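Local coordinates for uncharacterized protein (Pyrococcus furiosus, PDB 4XLZ) that probably removes an acetyl group from N,N'-diacetylchitobiose as a metal-dependent deacetylase of carbohydrate esterase family 14, at residues A[136-141]-A[187-192]; A[33-38]-A[63-68]; A[70-75]-A[109-114]; A[114-119]-A[155-160]. One frame throughout, in Å; residues are numbered along the deposited sequence.

Contact 1: A[136-141]-A[187-192]; sequences VFAPDP and IALYYT
The Tyr190 ring carries Pro139 on one face, with Pro139 N 3.8 Å above the ring plane and toward its rim; the two side chains run side by side in the same direction. At the edge of this ring, near its plane, CE1 meets the backbone C of Phe137. Tyr190 is also a neighbour for the next ring: its CD2 sits 3.6 Å over one face of Tyr191, whose edge atom CD2 faces Pro139 CB. Further back, Phe137 CE2 touches Ala188 CB at 3.5 Å, obliquely to the ring. Tyr190 CG lies between the backbone N and the carbonyl carbon (chi1 62°), and the ring beyond it runs alongside Pro139.

Strands 135-139 and 186-190 run parallel here at one border of the Rossmann-like sheet. Their hydrogen bonds alternate across the gap: Ala188 N to Val136 O, Ala138 N to Ala188 O, Tyr190 N to Ala138 O and Asp140 N to Tyr190 O.

Beyond the strands, Thr192 OG1 donates to the anti lone pair of Asp140 OD1 at 2.7 Å, while Asp140 OD2 accepts Trp142 N. A water donates to both Asp140 O (2.7 Å) and Tyr191 O (2.8 Å), bridging the loops where the ladder has ended.

The hydroxyls point onward: Tyr190 OH bonds to Ile37 O, two strands in from the border, and Tyr191 OH to OD1 of Asp43, a cadmium ligand. Tyr191 is thus a second-shell residue, and its contacts with Pro139 and Tyr190 are consistent with a role in positioning that carboxylate.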
# COMPACT_ATOMS: atom_id res chain seq x y z
N VAL A 136 15.80 -25.47 4.67
CA VAL A 136 14.48 -24.93 4.18
C VAL A 136 14.31 -25.21 2.69
O VAL A 136 15.29 -24.98 1.94
CB VAL A 136 14.45 -23.37 4.50
CG1 VAL A 136 13.14 -22.77 3.89
CG2 VAL A 136 14.39 -23.12 5.94
N PHE A 137 13.13 -25.73 2.37
CA PHE A 137 12.78 -25.98 0.97
C PHE A 137 11.67 -24.98 0.57
O PHE A 137 10.75 -24.70 1.34
CB PHE A 137 12.17 -27.39 0.83
CG PHE A 137 13.18 -28.52 1.07
CD1 PHE A 137 13.45 -28.91 2.36
CD2 PHE A 137 13.77 -29.17 -0.01
CE1 PHE A 137 14.44 -29.98 2.58
CE2 PHE A 137 14.72 -30.20 0.19
CZ PHE A 137 15.04 -30.63 1.50
N ALA A 138 11.76 -24.50 -0.66
CA ALA A 138 10.73 -23.57 -1.18
C ALA A 138 10.72 -23.64 -2.71
O ALA A 138 11.71 -24.12 -3.31
CB ALA A 138 11.10 -22.10 -0.74
N PRO A 139 9.67 -23.11 -3.36
CA PRO A 139 9.71 -23.05 -4.85
C PRO A 139 10.81 -22.18 -5.39
O PRO A 139 11.12 -21.16 -4.75
CB PRO A 139 8.34 -22.45 -5.25
CG PRO A 139 7.42 -22.80 -4.01
CD PRO A 139 8.39 -22.64 -2.81
N ASP A 140 11.34 -22.50 -6.55
CA ASP A 140 12.31 -21.64 -7.21
C ASP A 140 11.54 -20.47 -7.84
O ASP A 140 10.79 -20.67 -8.80
CB ASP A 140 12.95 -22.53 -8.31
CG ASP A 140 13.98 -21.79 -9.12
OD1 ASP A 140 14.79 -22.48 -9.86
OD2 ASP A 140 14.05 -20.54 -9.08
N PRO A 141 11.75 -19.25 -7.34
CA PRO A 141 10.92 -18.14 -7.91
C PRO A 141 11.39 -17.71 -9.28
O PRO A 141 10.60 -16.95 -9.87
CB PRO A 141 11.22 -17.00 -6.83
CG PRO A 141 12.70 -17.30 -6.39
CD PRO A 141 12.73 -18.88 -6.27
N ILE A 187 19.44 -24.08 1.86
CA ILE A 187 18.10 -23.90 1.15
C ILE A 187 18.14 -24.91 -0.05
O ILE A 187 19.20 -25.08 -0.73
CB ILE A 187 18.06 -22.51 0.57
CG1 ILE A 187 17.87 -21.59 1.76
CG2 ILE A 187 16.82 -22.37 -0.38
CD1 ILE A 187 18.10 -20.08 1.23
N ALA A 188 16.95 -25.46 -0.30
CA ALA A 188 16.85 -26.20 -1.57
C ALA A 188 15.58 -25.76 -2.26
O ALA A 188 14.52 -25.76 -1.65
CB ALA A 188 16.79 -27.77 -1.23
N LEU A 189 15.70 -25.44 -3.56
CA LEU A 189 14.52 -24.89 -4.32
C LEU A 189 13.95 -26.06 -5.13
O LEU A 189 14.66 -26.68 -5.94
CB LEU A 189 14.96 -23.78 -5.26
CG LEU A 189 15.61 -22.63 -4.41
CD1 LEU A 189 16.02 -21.62 -5.51
CD2 LEU A 189 14.62 -22.02 -3.42
N TYR A 190 12.65 -26.28 -4.94
CA TYR A 190 11.95 -27.29 -5.80
C TYR A 190 11.12 -26.55 -6.84
O TYR A 190 11.17 -25.34 -6.94
CB TYR A 190 11.11 -28.25 -4.95
CG TYR A 190 9.94 -27.66 -4.09
CD1 TYR A 190 10.16 -27.11 -2.77
CD2 TYR A 190 8.66 -27.58 -4.64
CE1 TYR A 190 9.07 -26.62 -2.10
CE2 TYR A 190 7.58 -27.06 -3.89
CZ TYR A 190 7.83 -26.54 -2.64
OH TYR A 190 6.71 -26.07 -1.96
N TYR A 191 10.37 -27.29 -7.67
CA TYR A 191 9.68 -26.67 -8.80
C TYR A 191 10.70 -25.89 -9.66
O TYR A 191 10.49 -24.66 -9.95
CB TYR A 191 8.50 -25.78 -8.38
CG TYR A 191 7.20 -26.41 -7.88
CD1 TYR A 191 6.74 -27.65 -8.41
CD2 TYR A 191 6.43 -25.76 -6.91
CE1 TYR A 191 5.54 -28.16 -7.98
CE2 TYR A 191 5.18 -26.27 -6.46
CZ TYR A 191 4.78 -27.50 -7.01
OH TYR A 191 3.55 -27.88 -6.66
N THR A 192 11.82 -26.56 -10.02
CA THR A 192 12.94 -25.85 -10.67
C THR A 192 13.24 -26.38 -12.04
O THR A 192 13.17 -27.63 -12.26
CB THR A 192 14.15 -25.90 -9.76
OG1 THR A 192 15.19 -25.09 -10.34
CG2 THR A 192 14.73 -27.34 -9.50
O HOH W 1 8.96 -22.64 -8.73

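Contact 2: A[33-38]-A[63-68]; sequences KVICIE and IYICMT
Glu38 folds its side chain across to Cys66 and Tyr64 on the neighbouring strand. CB leaves on the face of the sheet that also carries Cys36, and the next bond sets CG between the backbone N and the carbonyl carbon (chi1 50°). There CG comes 3.6 Å from Ile65 O and 3.8 Å from Cys66 CA. The chain is extended beyond this point: CD lies 3.9 Å from Cys66 SG, and at the tip OE2 is 3.5 Å from Cys66 CB and 3.8 Å from Tyr64 CD2. The other oxygen, OE1, turns to helix 43-57 and accepts the N-H of Cys44.

Strands 33-38 and 61-68 are the two parallel arms of a beta-alpha-beta unit, with helix 43-57 as the connection, and they sit side by side in the Rossmann-like sheet. Five backbone bonds join them, from Ile63 N to Val34 O at one end to Met67 N to Glu38 O at the other.

The opposite face carries Ile35, Ile37, Ile63 and Ile65. Ile35 CG2 touches Ile65 CD1 at 3.7 Å, the two side chains lying obliquely. Helices 118-131 and 149-164 cover this side. Separately, Ile37 CG2 meets the selenium of Met67, a selenomethionine, at 3.6 Å. At the start of strand 33-38, Lys33 CD rests 3.6 Å from Ile63 CD1, while its NZ forms a salt bridge with Glu131.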
# COMPACT_ATOMS: atom_id res chain seq x y z
N LYS A 33 16.11 -31.44 11.06
CA LYS A 33 14.79 -30.80 11.09
C LYS A 33 14.82 -29.93 9.80
O LYS A 33 15.78 -29.15 9.64
CB LYS A 33 14.60 -29.95 12.33
CG LYS A 33 13.23 -29.24 12.29
CD LYS A 33 12.90 -28.21 13.38
CE LYS A 33 12.96 -28.87 14.79
NZ LYS A 33 12.73 -27.83 15.86
N VAL A 34 13.78 -30.06 8.99
CA VAL A 34 13.68 -29.17 7.77
C VAL A 34 12.29 -28.62 7.79
O VAL A 34 11.30 -29.17 8.27
CB VAL A 34 13.99 -29.91 6.47
CG1 VAL A 34 15.43 -30.51 6.58
CG2 VAL A 34 12.94 -31.03 6.20
N ILE A 35 12.20 -27.39 7.14
CA ILE A 35 10.89 -26.79 6.89
C ILE A 35 10.66 -26.77 5.38
O ILE A 35 11.56 -26.34 4.61
CB ILE A 35 10.86 -25.34 7.43
CG1 ILE A 35 10.80 -25.44 8.99
CG2 ILE A 35 9.58 -24.70 6.94
CD1 ILE A 35 10.70 -24.08 9.62
N CYS A 36 9.47 -27.29 4.99
CA CYS A 36 9.09 -27.21 3.59
C CYS A 36 7.99 -26.22 3.46
O CYS A 36 6.95 -26.31 4.08
CB CYS A 36 8.54 -28.60 3.15
SG CYS A 36 9.89 -29.89 3.34
N ILE A 37 8.28 -25.16 2.68
CA ILE A 37 7.36 -24.03 2.52
C ILE A 37 6.58 -24.18 1.22
O ILE A 37 7.21 -24.37 0.10
CB ILE A 37 8.20 -22.75 2.45
CG1 ILE A 37 8.95 -22.65 3.84
CG2 ILE A 37 7.19 -21.55 2.39
CD1 ILE A 37 9.78 -21.29 3.94
N GLU A 38 5.29 -24.17 1.30
CA GLU A 38 4.38 -24.34 0.12
C GLU A 38 3.50 -23.15 -0.01
O GLU A 38 2.91 -22.66 0.94
CB GLU A 38 3.50 -25.63 0.18
CG GLU A 38 2.76 -25.76 1.55
CD GLU A 38 1.93 -27.05 1.64
OE1 GLU A 38 1.99 -27.85 0.71
OE2 GLU A 38 1.09 -27.18 2.59
N ILE A 63 8.64 -30.28 8.77
CA ILE A 63 7.55 -29.35 9.16
C ILE A 63 7.12 -28.52 7.93
O ILE A 63 8.00 -28.13 7.20
CB ILE A 63 8.12 -28.37 10.27
CG1 ILE A 63 8.50 -29.25 11.52
CG2 ILE A 63 7.07 -27.29 10.61
CD1 ILE A 63 9.40 -28.40 12.46
N TYR A 64 5.85 -28.32 7.79
CA TYR A 64 5.37 -27.46 6.62
C TYR A 64 5.06 -26.05 7.17
O TYR A 64 4.58 -25.87 8.30
CB TYR A 64 4.06 -27.93 6.10
CG TYR A 64 4.13 -29.22 5.28
CD1 TYR A 64 5.30 -29.92 5.04
CD2 TYR A 64 2.92 -29.65 4.79
CE1 TYR A 64 5.27 -31.13 4.20
CE2 TYR A 64 2.84 -30.83 3.95
CZ TYR A 64 4.01 -31.48 3.74
OH TYR A 64 3.98 -32.66 2.98
N ILE A 65 5.36 -25.08 6.28
CA ILE A 65 4.68 -23.76 6.39
C ILE A 65 3.83 -23.60 5.13
O ILE A 65 4.44 -23.74 4.03
CB ILE A 65 5.66 -22.60 6.46
CG1 ILE A 65 6.50 -22.71 7.74
CG2 ILE A 65 4.84 -21.28 6.54
CD1 ILE A 65 7.70 -21.67 7.80
N CYS A 66 2.55 -23.42 5.28
CA CYS A 66 1.66 -23.21 4.12
C CYS A 66 1.32 -21.75 4.13
O CYS A 66 0.71 -21.21 5.03
CB CYS A 66 0.43 -24.14 4.25
SG CYS A 66 -0.49 -24.13 2.67
N MSE A 67 1.64 -21.09 3.00
CA MSE A 67 1.51 -19.59 2.99
C MSE A 67 0.09 -19.12 2.87
O MSE A 67 -0.31 -18.13 3.44
CB MSE A 67 2.20 -19.03 1.72
CG MSE A 67 3.68 -19.45 1.54
SE MSE A 67 4.81 -18.89 3.07
CE MSE A 67 4.72 -17.02 2.81
N THR A 68 -0.78 -19.88 2.15
CA THR A 68 -2.13 -19.48 1.88
C THR A 68 -3.16 -20.58 2.21
O THR A 68 -2.79 -21.72 2.58
CB THR A 68 -2.41 -19.01 0.42
OG1 THR A 68 -2.46 -20.19 -0.43
CG2 THR A 68 -1.35 -18.06 -0.11

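Contact 3: A[70-75]-A[109-114]; sequences GYMGTT and YRDTEL
Tyr71 and Arg110 lie flat on one another, ring and guanidinium planes only 7° apart and their centres separated by 4.1 Å. NE sits over the centre of the ring, and the aliphatic part joins in: CD is 3.8 Å from the ring centroid as a CH-pi contact over the same face. Arg110 is bent at its third torsion (chi3 -69°), which places NE above the aromatic ring. Arg110 CZ lies off centre, nearest Tyr71 CE1 and CZ, and makes a cation-pi contact with the ring. The guanidinium continues outward to another subunit, where NH1 donates to Asn108 O of a third copy of the protein.

Asp111 also points toward 70-75. Its OD2 accepts Met72 N at 2.9 Å, the donor arriving 37° out of the carboxylate plane. Gly70 and Gly73 begin and end a type I beta turn, closed by Gly73 N to Gly70 O, and this turn presents the Met72 N-H. The partner loop is a type II turn from Arg110 to Glu113, with Thr112 at its positive-phi position. Both turns follow the C-terminal ends of strands 61-68 and 103-109, the edge at which active sites of Rossmann-like folds lie; the Asp111 side chain is about 7 Å from a bound cadmium ion.

Met72, a selenomethionine, and Thr112 cross at about a right angle. CG of Met72 lies 3.3 Å from Asp111 O and 3.7 Å from Thr112 OG1. That hydroxyl is itself fixed, donating to a lone pair of Asp111 O at 2.6 Å. Glu113 OE1 makes a salt bridge to Arg118 of a second subunit.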
# COMPACT_ATOMS: atom_id res chain seq x y z
N GLY A 70 -5.65 -21.71 0.24
CA GLY A 70 -6.29 -22.47 -0.88
C GLY A 70 -7.74 -22.07 -1.19
O GLY A 70 -8.49 -22.80 -1.96
N TYR A 71 -8.25 -20.92 -0.73
CA TYR A 71 -9.63 -20.41 -0.89
C TYR A 71 -10.16 -20.44 -2.29
O TYR A 71 -11.37 -20.54 -2.50
CB TYR A 71 -9.59 -18.94 -0.29
CG TYR A 71 -10.84 -18.16 -0.30
CD1 TYR A 71 -11.54 -17.98 0.93
CD2 TYR A 71 -11.28 -17.49 -1.44
CE1 TYR A 71 -12.67 -17.14 1.00
CE2 TYR A 71 -12.40 -16.67 -1.42
CZ TYR A 71 -13.07 -16.49 -0.17
OH TYR A 71 -14.18 -15.69 -0.15
N MSE A 72 -9.27 -20.18 -3.26
CA MSE A 72 -9.76 -19.93 -4.61
C MSE A 72 -9.83 -21.20 -5.45
O MSE A 72 -10.30 -21.14 -6.62
CB MSE A 72 -8.83 -18.96 -5.36
CG MSE A 72 -8.85 -17.59 -4.73
SE MSE A 72 -10.59 -16.71 -5.09
CE MSE A 72 -10.11 -15.13 -4.05
N GLY A 73 -9.32 -22.32 -4.92
CA GLY A 73 -9.17 -23.55 -5.75
C GLY A 73 -10.44 -24.32 -6.12
O GLY A 73 -10.48 -25.56 -5.81
N THR A 74 -11.47 -23.69 -6.60
CA THR A 74 -12.66 -24.49 -7.03
C THR A 74 -13.32 -23.79 -8.23
O THR A 74 -13.29 -22.59 -8.36
CB THR A 74 -13.70 -24.63 -5.85
OG1 THR A 74 -14.91 -25.36 -6.32
CG2 THR A 74 -14.25 -23.28 -5.34
N THR A 75 -13.99 -24.57 -9.13
CA THR A 75 -14.85 -23.97 -10.14
C THR A 75 -16.31 -24.30 -9.86
O THR A 75 -17.17 -23.91 -10.62
CB THR A 75 -14.48 -24.46 -11.57
OG1 THR A 75 -14.60 -25.89 -11.58
CG2 THR A 75 -13.06 -24.13 -11.92
N TYR A 109 -2.82 -16.54 4.77
CA TYR A 109 -3.10 -15.46 3.76
C TYR A 109 -4.07 -16.03 2.69
O TYR A 109 -4.04 -17.26 2.42
CB TYR A 109 -1.75 -14.96 3.09
CG TYR A 109 -0.92 -14.22 4.15
CD1 TYR A 109 -1.26 -12.91 4.44
CD2 TYR A 109 0.15 -14.84 4.73
CE1 TYR A 109 -0.58 -12.20 5.44
CE2 TYR A 109 0.93 -14.11 5.72
CZ TYR A 109 0.48 -12.86 6.05
OH TYR A 109 1.19 -12.24 7.09
N ARG A 110 -4.93 -15.20 2.16
CA ARG A 110 -5.89 -15.75 1.21
C ARG A 110 -5.16 -16.07 -0.11
O ARG A 110 -4.37 -15.33 -0.66
CB ARG A 110 -7.02 -14.77 0.93
CG ARG A 110 -8.10 -15.47 0.01
CD ARG A 110 -9.38 -14.54 -0.09
NE ARG A 110 -10.06 -14.54 1.27
CZ ARG A 110 -11.10 -13.75 1.54
NH1 ARG A 110 -11.56 -12.90 0.61
NH2 ARG A 110 -11.66 -13.77 2.74
N ASP A 111 -5.51 -17.25 -0.64
CA ASP A 111 -5.05 -17.66 -2.00
C ASP A 111 -5.34 -16.61 -3.02
O ASP A 111 -6.41 -16.03 -3.06
CB ASP A 111 -5.93 -18.94 -2.24
CG ASP A 111 -5.63 -19.65 -3.50
OD1 ASP A 111 -4.69 -19.39 -4.28
OD2 ASP A 111 -6.44 -20.64 -3.73
N THR A 112 -4.28 -16.35 -3.81
CA THR A 112 -4.22 -15.32 -4.91
C THR A 112 -3.92 -13.94 -4.31
O THR A 112 -3.83 -12.97 -5.09
CB THR A 112 -5.42 -15.20 -5.87
OG1 THR A 112 -6.61 -14.69 -5.26
CG2 THR A 112 -5.69 -16.64 -6.52
N GLU A 113 -3.77 -13.87 -2.98
CA GLU A 113 -3.63 -12.56 -2.27
C GLU A 113 -2.44 -12.70 -1.36
O GLU A 113 -2.35 -11.82 -0.40
CB GLU A 113 -4.91 -12.20 -1.50
CG GLU A 113 -6.15 -12.25 -2.48
CD GLU A 113 -7.43 -11.75 -1.90
OE1 GLU A 113 -8.42 -11.71 -2.65
OE2 GLU A 113 -7.50 -11.48 -0.60
N LEU A 114 -1.45 -13.52 -1.56
CA LEU A 114 -0.27 -13.52 -0.70
C LEU A 114 0.49 -12.20 -0.85
O LEU A 114 0.94 -11.97 -1.98
CB LEU A 114 0.62 -14.73 -1.09
CG LEU A 114 1.91 -14.80 -0.23
CD1 LEU A 114 1.59 -15.05 1.33
CD2 LEU A 114 2.80 -15.97 -0.73

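Contact 4: A[114-119]-A[155-160]; sequences LPYSRE and GFLAIE
Tyr116 OH donates to Glu160 OE2 at 2.5 Å, a short bond that approaches the syn side of the carboxylate, 29° out of its plane. The acceptor lies at the edge of the phenol, in the plane of the ring, while ring and carboxylate planes stand 70° apart. On the way to the hydroxyl the ring meets the helix: CD2 of Tyr116 touches Leu157 CD2 at 3.6 Å, and CE2 of Tyr116 reaches Phe156 CB at 3.8 Å. Tyr116 CG is anti to the backbone N (chi1 179°); the side chain's end comes nearer helix 149-164 than its base. The other branch of Leu157, CD1, packs 3.5 Å from Pro115 O, a carbonyl buried here without a polar partner.

In the next shell Ser117 is the N-cap of helix 118-131, its OG making a weak bond to Val120 N. Loop 114-117 leads into it and packs on helix 149-164 through Tyr116 and Pro115. Arg121 of helix 118-131 forms a salt bridge with Glu160 OE1 and a cation-pi contact with Tyr116. Arg152 of a neighbouring subunit pairs with Glu160 OE2. Two arginines and a phenol donor around one carboxylate would be expected to stabilise its ionised form at this subunit boundary.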
# COMPACT_ATOMS: atom_id res chain seq x y z
N LEU A 114 -1.45 -13.52 -1.56
CA LEU A 114 -0.27 -13.52 -0.70
C LEU A 114 0.49 -12.20 -0.85
O LEU A 114 0.94 -11.97 -1.98
CB LEU A 114 0.62 -14.73 -1.09
CG LEU A 114 1.91 -14.80 -0.23
CD1 LEU A 114 1.59 -15.05 1.33
CD2 LEU A 114 2.80 -15.97 -0.73
N PRO A 115 0.69 -11.41 0.18
CA PRO A 115 1.50 -10.20 -0.06
C PRO A 115 2.92 -10.47 -0.30
O PRO A 115 3.48 -11.50 0.14
CB PRO A 115 1.33 -9.41 1.27
CG PRO A 115 0.10 -10.05 1.97
CD PRO A 115 0.12 -11.51 1.54
N TYR A 116 3.59 -9.46 -0.91
CA TYR A 116 5.05 -9.52 -0.97
C TYR A 116 5.53 -8.35 -0.07
O TYR A 116 5.57 -7.17 -0.52
CB TYR A 116 5.57 -9.36 -2.43
CG TYR A 116 7.05 -9.40 -2.48
CD1 TYR A 116 7.78 -8.20 -2.73
CD2 TYR A 116 7.76 -10.57 -2.20
CE1 TYR A 116 9.20 -8.24 -2.82
CE2 TYR A 116 9.15 -10.62 -2.22
CZ TYR A 116 9.88 -9.42 -2.49
OH TYR A 116 11.25 -9.39 -2.52
N SER A 117 5.80 -8.66 1.18
CA SER A 117 6.00 -7.53 2.13
C SER A 117 6.85 -8.05 3.29
O SER A 117 7.00 -9.23 3.61
CB SER A 117 4.62 -7.11 2.68
OG SER A 117 4.05 -8.16 3.49
N ARG A 118 7.37 -7.00 4.03
CA ARG A 118 8.10 -7.26 5.30
C ARG A 118 7.22 -8.01 6.29
O ARG A 118 7.76 -8.93 6.95
CB ARG A 118 8.49 -5.87 5.83
CG ARG A 118 9.21 -6.04 7.26
CD ARG A 118 9.53 -4.61 7.82
NE ARG A 118 8.20 -4.01 8.07
CZ ARG A 118 8.05 -2.71 8.11
NH1 ARG A 118 9.18 -1.94 8.19
NH2 ARG A 118 6.80 -2.17 8.20
N GLU A 119 5.92 -7.70 6.33
CA GLU A 119 5.06 -8.42 7.28
C GLU A 119 5.14 -9.95 7.03
O GLU A 119 5.21 -10.74 8.01
CB GLU A 119 3.65 -7.88 7.10
CG GLU A 119 2.69 -8.71 7.96
CD GLU A 119 1.28 -8.25 7.88
OE1 GLU A 119 0.89 -7.56 6.91
OE2 GLU A 119 0.52 -8.56 8.78
N GLY A 155 8.65 -18.17 -3.15
CA GLY A 155 10.07 -18.44 -3.34
C GLY A 155 10.98 -17.28 -2.85
O GLY A 155 11.93 -17.52 -2.13
N PHE A 156 10.61 -16.09 -3.33
CA PHE A 156 11.49 -14.95 -2.94
C PHE A 156 11.41 -14.70 -1.46
O PHE A 156 12.44 -14.48 -0.85
CB PHE A 156 10.97 -13.67 -3.69
CG PHE A 156 11.33 -13.61 -5.18
CD1 PHE A 156 12.67 -13.76 -5.56
CD2 PHE A 156 10.27 -13.47 -6.09
CE1 PHE A 156 12.98 -13.67 -6.97
CE2 PHE A 156 10.59 -13.41 -7.51
CZ PHE A 156 11.95 -13.53 -7.91
N LEU A 157 10.21 -14.71 -0.90
CA LEU A 157 10.09 -14.44 0.57
C LEU A 157 10.81 -15.52 1.38
O LEU A 157 11.39 -15.21 2.44
CB LEU A 157 8.66 -14.38 0.98
CG LEU A 157 7.83 -13.18 0.39
CD1 LEU A 157 6.29 -13.47 0.61
CD2 LEU A 157 8.23 -11.86 1.14
N ALA A 158 10.81 -16.77 0.91
CA ALA A 158 11.52 -17.80 1.69
C ALA A 158 13.00 -17.61 1.70
O ALA A 158 13.64 -17.62 2.75
CB ALA A 158 11.20 -19.20 1.02
N ILE A 159 13.59 -17.24 0.52
CA ILE A 159 15.03 -17.04 0.40
C ILE A 159 15.39 -15.84 1.30
O ILE A 159 16.35 -15.87 2.06
CB ILE A 159 15.42 -16.76 -1.05
CG1 ILE A 159 15.19 -18.06 -1.82
CG2 ILE A 159 16.91 -16.35 -1.13
CD1 ILE A 159 15.24 -17.83 -3.38
N GLU A 160 14.63 -14.75 1.15
CA GLU A 160 14.90 -13.50 1.94
C GLU A 160 14.82 -13.80 3.39
O GLU A 160 15.65 -13.29 4.22
CB GLU A 160 13.87 -12.46 1.54
CG GLU A 160 14.10 -12.03 0.09
CD GLU A 160 12.79 -11.43 -0.55
OE1 GLU A 160 11.80 -11.17 0.14
OE2 GLU A 160 12.79 -11.29 -1.81

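From the N terminus, contact 2 comes first, closing the loop that holds helix 43-57. Contact 3 follows in series and brackets helix 81-99 and strand 103-109; the two touch through Met67 O and Tyr109 N. Contact 4 starts at Leu114, the residue it shares with contact 3, and runs over helix 118-131 and strand 135-139 to helix 149-164. Contact 1 opens inside that span and closes beyond it at residues 187-192, so contacts 1 and 4 cross; Ala138 CB packs on Ala158 CB between them. Strands 33-38 and 135-139 are neighbours, so contacts 1 and 2 belong to one sheet; contact 4 ties together helices 118-131 and 149-164, which cover one face, and contact 3 the sheet's C-terminal loops.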